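Local structure of putative aspartyl-tRNA synthetase (Leishmania major, 6OD8) at the interface of chains A and B. The protein probably attaches L-aspartate to tRNA(Asp) at the expense of ATP, as a class II aminoacyl-tRNA synthetase of the aspartyl, lysyl and asparaginyl group. Sequence-based numbering; all coordinates share one arbitrary frame. Chains: chain A/B, Putative aspartyl-tRNA synthetase.

The interface of chains A and B. Residues chain A 62-63, 175; chain B 461, 487, 490-491, 494.
In this class II aminoacyl-tRNA synthetase, a loop of chain A carrying A:Met62 and A:Val63 lies against the class II catalytic region of chain B, where strand 480-487 leads through a short loop into helix 492-501. Class II synthetases are typically dimers, and the two-fold symmetry here, which repeats the contact with the chains exchanged, fits that habit. A:Met62 supplies much of the apolar contact. Its CG stands anti to the backbone N (chi1 -173°) and the chain runs straight to the sulfur, carrying it away from its own backbone toward chain B before the bend at the last torsion. There SD meets the methyl CD1 of B:Leu494 at 3.4 Å, the two side chains tip to tip. The methyl CE of A:Met62 also faces SD of B:Met461 at 4.0 Å; two flexible, polarisable thioethers can adapt their shapes to each other. Further back, CG of A:Met62 passes CE1 of the B:His490 imidazole at 3.7 Å, the two side chains running in opposite directions. On another flank of that ring, the methyl CG2 of A:Thr175 packs against CD2 at 3.5 Å; the threonine turns its methyl branch, rather than its hydroxyl, to the ring. Polar groups of the A:Val63 backbone, whose bonds do not depend on the valine side chain, probably help to set the loop's position. Its carbonyl O accepts a hydrogen bond from the amide NE2 of B:Gln487 at 2.9 Å, the donor lying well above the carbonyl plane; an extended glutamine has the length to bridge this gap. The backbone N of A:Val63 and NE2 of B:His490 are joined through water 1, whose O sits at the imidazole edge in the ring plane, 2.9 Å from that NE2. Within chain B, OD2 of B:Asp491 accepts a hydrogen bond from the backbone N of B:Leu494 with its anti lone pair at 3.0 Å, a helix N-cap that helps fix the start of the helix bearing the leucine.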
loop_
_atom_site.group_PDB
_atom_site.type_symbol
_atom_site.label_atom_id
_atom_site.label_comp_id
_atom_site.label_asym_id
_atom_site.label_seq_id
_atom_site.Cartn_x
_atom_site.Cartn_y
_atom_site.Cartn_z
ATOM N N MET A 62 -15.564 -29.251 14.741
ATOM C CA MET A 62 -14.923 -27.972 14.453
ATOM C C MET A 62 -13.670 -28.185 13.611
ATOM O O MET A 62 -12.890 -29.110 13.847
ATOM C CB MET A 62 -14.555 -27.262 15.755
ATOM C CG MET A 62 -14.034 -25.830 15.563
ATOM S SD MET A 62 -13.501 -25.137 17.133
ATOM C CE MET A 62 -12.323 -26.354 17.728
ATOM N N VAL A 63 -13.480 -27.324 12.617
ATOM C CA VAL A 63 -12.291 -27.396 11.781
ATOM C C VAL A 63 -11.092 -27.023 12.642
ATOM O O VAL A 63 -11.027 -25.917 13.185
ATOM C CB VAL A 63 -12.428 -26.472 10.565
ATOM C CG1 VAL A 63 -11.113 -26.379 9.791
ATOM C CG2 VAL A 63 -13.578 -26.949 9.669
ATOM N N THR A 175 -20.205 -23.736 11.139
ATOM C CA THR A 175 -20.516 -22.923 12.304
ATOM C C THR A 175 -21.974 -22.487 12.232
ATOM O O THR A 175 -22.521 -22.283 11.146
ATOM C CB THR A 175 -19.630 -21.674 12.400
ATOM O OG1 THR A 175 -19.736 -20.922 11.187
ATOM C CG2 THR A 175 -18.177 -22.058 12.621
ATOM N N MET B 461 -5.628 -21.000 17.608
ATOM C CA MET B 461 -6.247 -22.310 17.756
ATOM C C MET B 461 -5.260 -23.311 18.358
ATOM O O MET B 461 -4.149 -23.493 17.847
ATOM C CB MET B 461 -6.748 -22.798 16.390
ATOM C CG MET B 461 -7.532 -24.109 16.439
ATOM S SD MET B 461 -9.166 -23.951 17.190
ATOM C CE MET B 461 -10.133 -23.406 15.767
ATOM N N GLN B 487 -3.683 -20.817 12.448
ATOM C CA GLN B 487 -5.141 -20.848 12.448
ATOM C C GLN B 487 -5.676 -20.065 13.650
ATOM O O GLN B 487 -5.164 -20.196 14.764
ATOM C CB GLN B 487 -5.651 -22.309 12.516
ATOM C CG GLN B 487 -7.174 -22.401 12.596
ATOM C CD GLN B 487 -7.709 -23.821 12.684
ATOM O OE1 GLN B 487 -6.976 -24.775 12.978
ATOM N NE2 GLN B 487 -9.000 -23.971 12.442
ATOM N N HIS B 490 -12.172 -19.527 15.478
ATOM C CA HIS B 490 -13.325 -18.903 14.839
ATOM C C HIS B 490 -14.630 -19.167 15.598
ATOM O O HIS B 490 -15.695 -18.692 15.176
ATOM C CB HIS B 490 -13.431 -19.377 13.387
ATOM C CG HIS B 490 -13.609 -20.859 13.261
ATOM N ND1 HIS B 490 -12.619 -21.759 13.596
ATOM C CD2 HIS B 490 -14.666 -21.601 12.850
ATOM C CE1 HIS B 490 -13.058 -22.990 13.403
ATOM N NE2 HIS B 490 -14.294 -22.925 12.941
ATOM N N ASP B 491 -14.564 -19.868 16.734
ATOM C CA ASP B 491 -15.714 -20.092 17.598
ATOM C C ASP B 491 -15.691 -19.110 18.766
ATOM O O ASP B 491 -14.687 -19.044 19.491
ATOM C CB ASP B 491 -15.721 -21.520 18.137
ATOM C CG ASP B 491 -16.929 -21.780 18.996
ATOM O OD1 ASP B 491 -17.985 -22.125 18.425
ATOM O OD2 ASP B 491 -16.834 -21.584 20.230
ATOM N N LEU B 494 -14.967 -20.808 22.399
ATOM C CA LEU B 494 -13.582 -21.235 22.621
ATOM C C LEU B 494 -12.632 -20.053 22.599
ATOM O O LEU B 494 -11.585 -20.078 23.266
ATOM C CB LEU B 494 -13.159 -22.272 21.580
ATOM C CG LEU B 494 -13.735 -23.691 21.731
ATOM C CD1 LEU B 494 -13.385 -24.524 20.514
ATOM C CD2 LEU B 494 -13.299 -24.424 23.022
HETATM O O HOH W 1 -15.779 -25.379 12.418
#